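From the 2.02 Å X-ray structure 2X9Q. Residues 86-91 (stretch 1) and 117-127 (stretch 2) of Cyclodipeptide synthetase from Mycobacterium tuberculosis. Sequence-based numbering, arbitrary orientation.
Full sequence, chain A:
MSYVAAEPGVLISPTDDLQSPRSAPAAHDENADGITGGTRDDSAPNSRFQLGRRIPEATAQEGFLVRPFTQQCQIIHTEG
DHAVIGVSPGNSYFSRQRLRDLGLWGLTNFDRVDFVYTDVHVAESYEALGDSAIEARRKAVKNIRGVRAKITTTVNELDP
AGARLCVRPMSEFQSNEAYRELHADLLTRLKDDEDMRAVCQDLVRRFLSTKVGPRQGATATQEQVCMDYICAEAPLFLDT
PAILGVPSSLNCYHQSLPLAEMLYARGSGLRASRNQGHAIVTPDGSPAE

Stretch 1, residues 86-91: GVSPGN
Stretch 2, residues 117-127: YTDVHVAESYE

The contact joins the end of a β-strand and the loop that follows it (Gly86 to Asn91) to a segment that leaves a neighbouring strand at Tyr117, crosses a short loop and enters a helix at Val122. It is small, burying 246 Å² summed over both sides.

Tyr117 is the point of register. It is extended (phi/psi -101/141) and forms a parallel β-bridge with Val87 (-132/130), their CA atoms 4.5 Å apart. The two side chains start on the same face of the sheet, with Val87 CB 4.2 Å from Tyr117 CB, an apolar contact between buried residues. Val87 adopts the t rotamer (chi1 -177°). Tyr117 has chi1 62° (p) and chi2 -85°, which leads its ring away from stretch 1, and the hydroxyl is hydrogen-bonded elsewhere in the structure.

The carbonyl of Val87 serves two neighbours at once. Thr118 N donates a hydrogen bond to Val87 O, at 3.1 Å with an N-H...O angle of 155°, and Tyr117 CA lies 3.2 Å from Val87 O in a CA-H...O contact with an angle of 146° at the hydrogen. The hydrogen bond to Thr118 is the only direct one between the stretches. Thr118 (-80/121, chi1 -65°, m) points its CA-to-CB bond sideways, and its own carbonyl meets the proline ring: Pro89 CD is 3.4 Å from Thr118 O.

From Asp119 to His121 the chain draws off and makes no contact. Asp119 (-127/25) and Val120 (-130/147) lead to His121, which occupies the N-cap position with left-handed torsions (60/15). The first helical turn is tied to it twice, because His121 O accepts both Ser125 N at 3.2 Å and Ser125 OG at 2.6 Å; Ser125 has chi1 -47° (m).

The helix returns the chain to stretch 1. The CA-to-CB bond of Val122 (-74/-51, chi1 179°, t) points toward it, and Val122 CG2 lies 3.8 Å from Pro89 CG. Pro89, with a C-gamma endo pucker and backbone torsions of -75/155, also directs its CA-to-CB bond toward the opposing stretch and has the largest covered area of any residue here, 65 Å², since its ring reaches both the Thr118 carbonyl and the Val122 side chain.

One turn on, Tyr126 N donates to Val122 O at 3.1 Å, and the CA-to-CB bond of Tyr126 again points toward stretch 1; its rotamer is m (chi1 -63°), with chi2 -18°. Its hydroxyl stops short of direct bonding: Tyr126 OH is 4.4 Å from Pro89 O and likewise 4.4 Å from Gly90 CA. A water bridges the gap, its oxygen donating to Pro89 O at 3.0 Å and hydrogen-bonding to Tyr126 OH at 2.6 Å. Gly90 has positive phi (72/19), which favours glycine, and an ideal CB there would lie a tight 3.1 Å from Tyr126 OH. Glu127, whose N bonds to Ala123 O at 3.0 Å, continues the helix beyond reach of stretch 1.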

# COMPACT_ATOMS: atom_id res chain seq x y z
N GLY A 86 -0.87 -5.00 0.72
CA GLY A 86 -0.38 -4.21 1.85
C GLY A 86 -1.26 -4.53 3.06
O GLY A 86 -2.47 -4.84 2.89
N VAL A 87 -0.66 -4.57 4.25
CA VAL A 87 -1.46 -4.92 5.44
C VAL A 87 -1.13 -3.87 6.52
O VAL A 87 0.00 -3.53 6.68
CB VAL A 87 -1.14 -6.38 5.95
CG1 VAL A 87 -2.05 -6.71 7.14
CG2 VAL A 87 -1.37 -7.42 4.85
N SER A 88 -2.15 -3.27 7.15
CA SER A 88 -2.00 -2.23 8.18
C SER A 88 -2.15 -2.86 9.57
O SER A 88 -3.07 -3.61 9.79
CB SER A 88 -3.15 -1.22 8.09
OG SER A 88 -3.18 -0.76 6.75
N PRO A 89 -1.29 -2.52 10.50
CA PRO A 89 -1.35 -3.12 11.84
C PRO A 89 -2.54 -2.47 12.57
O PRO A 89 -2.97 -1.39 12.17
CB PRO A 89 0.03 -2.72 12.42
CG PRO A 89 0.29 -1.39 11.82
CD PRO A 89 -0.15 -1.59 10.35
N GLY A 90 -3.14 -3.13 13.56
CA GLY A 90 -4.24 -2.46 14.30
C GLY A 90 -5.56 -2.29 13.54
O GLY A 90 -6.41 -1.50 13.92
N ASN A 91 -5.75 -3.05 12.47
CA ASN A 91 -6.90 -2.86 11.57
C ASN A 91 -7.60 -4.17 11.54
O ASN A 91 -7.09 -5.14 10.92
CB ASN A 91 -6.39 -2.48 10.18
CG ASN A 91 -7.50 -2.07 9.25
OD1 ASN A 91 -8.58 -2.66 9.27
ND2 ASN A 91 -7.26 -1.00 8.44
N TYR A 117 3.60 -5.55 5.46
CA TYR A 117 2.91 -4.89 6.55
C TYR A 117 3.65 -3.63 6.96
O TYR A 117 4.90 -3.56 6.97
CB TYR A 117 2.62 -5.83 7.75
CG TYR A 117 3.88 -6.38 8.39
CD1 TYR A 117 4.46 -7.52 7.88
CD2 TYR A 117 4.52 -5.72 9.49
CE1 TYR A 117 5.61 -8.05 8.42
CE2 TYR A 117 5.72 -6.27 10.05
CZ TYR A 117 6.20 -7.44 9.55
OH TYR A 117 7.41 -7.98 9.97
N THR A 118 2.87 -2.62 7.27
CA THR A 118 3.48 -1.33 7.57
C THR A 118 4.01 -1.35 9.04
O THR A 118 3.26 -1.61 9.93
CB THR A 118 2.53 -0.17 7.25
OG1 THR A 118 2.32 -0.18 5.83
CG2 THR A 118 3.23 1.24 7.58
N ASP A 119 5.30 -1.13 9.25
CA ASP A 119 5.81 -1.15 10.62
C ASP A 119 6.60 0.15 10.92
O ASP A 119 7.57 0.16 11.73
CB ASP A 119 6.70 -2.39 10.82
CG ASP A 119 7.93 -2.33 9.96
OD1 ASP A 119 7.85 -1.77 8.81
OD2 ASP A 119 8.99 -2.82 10.38
N VAL A 120 6.28 1.22 10.20
CA VAL A 120 7.02 2.47 10.35
C VAL A 120 5.96 3.57 10.53
O VAL A 120 4.85 3.46 9.96
CB VAL A 120 7.89 2.80 9.09
CG1 VAL A 120 9.23 1.95 9.14
CG2 VAL A 120 7.05 2.58 7.78
N HIS A 121 6.28 4.59 11.32
CA HIS A 121 5.36 5.67 11.66
C HIS A 121 4.08 5.24 12.36
O HIS A 121 3.14 6.03 12.39
CB HIS A 121 5.04 6.59 10.42
CG HIS A 121 6.28 7.07 9.73
ND1 HIS A 121 7.10 8.03 10.27
CD2 HIS A 121 6.87 6.67 8.57
CE1 HIS A 121 8.15 8.22 9.47
NE2 HIS A 121 8.05 7.38 8.46
N VAL A 122 4.05 4.00 12.88
CA VAL A 122 2.89 3.52 13.64
C VAL A 122 2.79 4.15 15.04
O VAL A 122 1.76 4.71 15.44
CB VAL A 122 2.87 1.96 13.66
CG1 VAL A 122 1.67 1.46 14.48
CG2 VAL A 122 2.73 1.50 12.18
N ALA A 123 3.86 4.09 15.79
CA ALA A 123 3.91 4.75 17.14
C ALA A 123 3.63 6.26 16.94
O ALA A 123 2.92 6.89 17.71
CB ALA A 123 5.37 4.59 17.76
N GLU A 124 4.25 6.87 15.94
CA GLU A 124 4.01 8.33 15.71
C GLU A 124 2.55 8.68 15.47
O GLU A 124 2.11 9.74 15.89
CB GLU A 124 4.89 8.87 14.57
CG GLU A 124 6.37 8.85 14.95
CD GLU A 124 7.13 7.42 14.77
OE1 GLU A 124 6.58 6.26 14.57
OE2 GLU A 124 8.38 7.49 14.82
N SER A 125 1.82 7.82 14.74
CA SER A 125 0.43 8.05 14.52
C SER A 125 -0.37 7.95 15.78
O SER A 125 -1.36 8.66 15.94
CB SER A 125 -0.20 6.99 13.52
OG SER A 125 0.68 6.90 12.41
N TYR A 126 -0.07 6.96 16.59
CA TYR A 126 -0.79 6.83 17.90
C TYR A 126 -0.51 8.06 18.80
O TYR A 126 -1.41 8.58 19.53
CB TYR A 126 -0.32 5.51 18.61
CG TYR A 126 -0.65 4.28 17.86
CD1 TYR A 126 -1.65 4.29 16.84
CD2 TYR A 126 0.00 3.09 18.13
CE1 TYR A 126 -1.95 3.08 16.07
CE2 TYR A 126 -0.31 1.92 17.46
CZ TYR A 126 -1.27 1.91 16.45
OH TYR A 126 -1.51 0.71 15.80
N GLU A 127 0.72 8.53 18.81
CA GLU A 127 1.01 9.76 19.58
C GLU A 127 0.18 10.94 19.03
O GLU A 127 -0.36 11.74 19.81
CB GLU A 127 2.46 10.18 19.34
CG GLU A 127 3.35 9.81 20.43
CD GLU A 127 4.68 10.54 20.41
OE1 GLU A 127 4.80 11.72 20.90
OE2 GLU A 127 5.60 9.85 20.01
O HOH W 1 -2.79 1.26 13.61